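Local coordinates for protein esterase D (Lactobacillus rhamnosus, PDB 3E1G) that probably hydrolyses carboxylic esters as a serine hydrolase of the alpha/beta-hydrolase fold, at residues T23-L28 / F96-S101. Numbering follows the deposited sequence.
Sequences TGVVLL and FVFGLS. With DEP (diethyl phosphonate), chain B.
At the heart of an alpha/beta-hydrolase sheet, strand 96-100, which runs into the nucleophile elbow at S101, pairs in parallel with strand 23-28. Five backbone hydrogen bonds zip them together, from F96 N to G24 O at one end to L100 N to L28 O at the other (2.9 Å). The methyl CG2 of T23, set anti to the backbone N, reaches the edge of the F96 ring at CE2 (3.5 Å). V25, L27, F96 and F98 share one face, where V25 CG1 meets the F98 ring edge in its plane, at CD2 (3.7 Å), while L27 CD2 lies 3.9 Å from F98 CB. Helix 39-47 covers V25 and L27 in this apolar layer; helix 234-247 covers V25, F96 and F98. The other face, under helix 74-89, carries V26, L28 and V97; beta-branched valines suit extended strands, and V26 and V97 lie side by side, CG1 to CG1 4.2 Å. G99 CA makes a CA-H...O contact with L28 O (3.2 Å). S101 then turns at phi 48°, consistent with an elbow's strained backbone, and its OG is bonded covalently to the phosphorus of diethyl phosphonate. That adduct marks OG as a reactive nucleophile, consistent with its predicted catalytic role, held just past the end of a buried, hydrogen-bonded strand.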
loop_
_atom_site.group_PDB
_atom_site.type_symbol
_atom_site.label_atom_id
_atom_site.label_comp_id
_atom_site.label_asym_id
_atom_site.label_seq_id
_atom_site.Cartn_x
_atom_site.Cartn_y
_atom_site.Cartn_z
ATOM N N THR A 23 6.540 -1.924 -19.836
ATOM C CA THR A 23 5.815 -1.359 -18.714
ATOM C C THR A 23 6.245 -1.994 -17.429
ATOM O O THR A 23 6.391 -3.207 -17.351
ATOM C CB THR A 23 4.291 -1.537 -18.895
ATOM O OG1 THR A 23 3.873 -0.854 -20.086
ATOM C CG2 THR A 23 3.521 -0.959 -17.664
ATOM N N GLY A 24 6.400 -1.170 -16.395
ATOM C CA GLY A 24 6.817 -1.642 -15.073
ATOM C C GLY A 24 5.878 -1.146 -13.983
ATOM O O GLY A 24 5.233 -0.091 -14.143
ATOM N N VAL A 25 5.772 -1.931 -12.884
ATOM C CA VAL A 25 4.802 -1.643 -11.766
ATOM C C VAL A 25 5.465 -1.667 -10.382
ATOM O O VAL A 25 6.239 -2.542 -10.081
ATOM C CB VAL A 25 3.623 -2.651 -11.751
ATOM C CG1 VAL A 25 2.602 -2.261 -10.686
ATOM C CG2 VAL A 25 2.947 -2.728 -13.149
ATOM N N VAL A 26 5.295 -0.566 -9.632
ATOM C CA VAL A 26 5.772 -0.493 -8.261
ATOM C C VAL A 26 4.609 -0.829 -7.302
ATOM O O VAL A 26 3.490 -0.332 -7.489
ATOM C CB VAL A 26 6.342 0.954 -7.928
ATOM C CG1 VAL A 26 6.550 1.124 -6.435
ATOM C CG2 VAL A 26 7.679 1.189 -8.685
ATOM N N LEU A 27 4.828 -1.828 -6.426
ATOM C CA LEU A 27 3.772 -2.288 -5.479
ATOM C C LEU A 27 4.237 -2.071 -4.054
ATOM O O LEU A 27 5.382 -2.360 -3.734
ATOM C CB LEU A 27 3.425 -3.784 -5.704
ATOM C CG LEU A 27 2.848 -4.180 -7.088
ATOM C CD1 LEU A 27 2.722 -5.766 -7.197
ATOM C CD2 LEU A 27 1.518 -3.517 -7.339
ATOM N N LEU A 28 3.492 -1.235 -3.348
ATOM C CA LEU A 28 3.905 -0.762 -2.009
ATOM C C LEU A 28 3.031 -1.391 -0.978
ATOM O O LEU A 28 1.829 -1.264 -1.027
ATOM C CB LEU A 28 3.821 0.794 -1.909
ATOM C CG LEU A 28 4.654 1.638 -2.957
ATOM C CD1 LEU A 28 4.399 3.133 -2.772
ATOM C CD2 LEU A 28 6.220 1.332 -2.889
ATOM N N PHE A 96 3.477 2.162 -13.552
ATOM C CA PHE A 96 2.319 2.297 -12.687
ATOM C C PHE A 96 2.756 2.123 -11.256
ATOM O O PHE A 96 3.763 1.440 -10.969
ATOM C CB PHE A 96 1.258 1.240 -13.039
ATOM C CG PHE A 96 0.696 1.375 -14.432
ATOM C CD1 PHE A 96 -0.585 1.932 -14.643
ATOM C CD2 PHE A 96 1.464 1.094 -15.521
ATOM C CE1 PHE A 96 -1.114 2.050 -15.921
ATOM C CE2 PHE A 96 0.926 1.181 -16.794
ATOM C CZ PHE A 96 -0.398 1.658 -16.978
ATOM N N VAL A 97 2.026 2.741 -10.353
ATOM C CA VAL A 97 2.330 2.665 -8.922
ATOM C C VAL A 97 1.048 2.396 -8.145
ATOM O O VAL A 97 0.127 3.179 -8.192
ATOM C CB VAL A 97 2.946 4.010 -8.375
ATOM C CG1 VAL A 97 3.398 3.828 -6.888
ATOM C CG2 VAL A 97 4.114 4.469 -9.242
ATOM N N PHE A 98 1.024 1.269 -7.431
ATOM C CA PHE A 98 -0.118 0.872 -6.596
ATOM C C PHE A 98 0.353 0.559 -5.165
ATOM O O PHE A 98 1.471 0.106 -4.956
ATOM C CB PHE A 98 -0.801 -0.374 -7.195
ATOM C CG PHE A 98 -1.269 -0.185 -8.644
ATOM C CD1 PHE A 98 -2.460 0.432 -8.922
ATOM C CD2 PHE A 98 -0.582 -0.763 -9.683
ATOM C CE1 PHE A 98 -2.960 0.438 -10.207
ATOM C CE2 PHE A 98 -1.037 -0.619 -11.016
ATOM C CZ PHE A 98 -2.194 -0.040 -11.256
ATOM N N GLY A 99 -0.528 0.768 -4.202
ATOM C CA GLY A 99 -0.211 0.514 -2.821
ATOM C C GLY A 99 -1.399 0.015 -2.007
ATOM O O GLY A 99 -2.542 0.363 -2.279
ATOM N N LEU A 100 -1.099 -0.923 -1.093
ATOM C CA LEU A 100 -2.079 -1.487 -0.115
ATOM C C LEU A 100 -2.008 -0.659 1.145
ATOM O O LEU A 100 -0.909 -0.478 1.723
ATOM C CB LEU A 100 -1.654 -2.938 0.218
ATOM C CG LEU A 100 -2.596 -4.040 0.711
ATOM C CD1 LEU A 100 -1.796 -5.055 1.588
ATOM C CD2 LEU A 100 -3.774 -3.572 1.399
ATOM N N SER A 101 -3.155 -0.158 1.593
ATOM C CA SER A 101 -3.256 0.563 2.878
ATOM C C SER A 101 -2.150 1.644 3.030
ATOM O O SER A 101 -2.121 2.578 2.296
ATOM C CB SER A 101 -3.237 -0.435 4.021
ATOM O OG SER A 101 -3.792 0.120 5.210
HETATM C C1 DEP B . -3.182 2.519 6.806
HETATM C C2 DEP B . -2.518 3.571 7.699
HETATM C C3 DEP B . -2.944 -2.436 7.628
HETATM C C4 DEP B . -2.588 -2.569 9.096
HETATM O O1 DEP B . -2.974 1.211 7.383
HETATM O O2 DEP B . -3.530 -1.147 7.403
HETATM O O3 DEP B . -1.271 -0.399 6.205
HETATM P P DEP B . -2.799 -0.061 6.474
#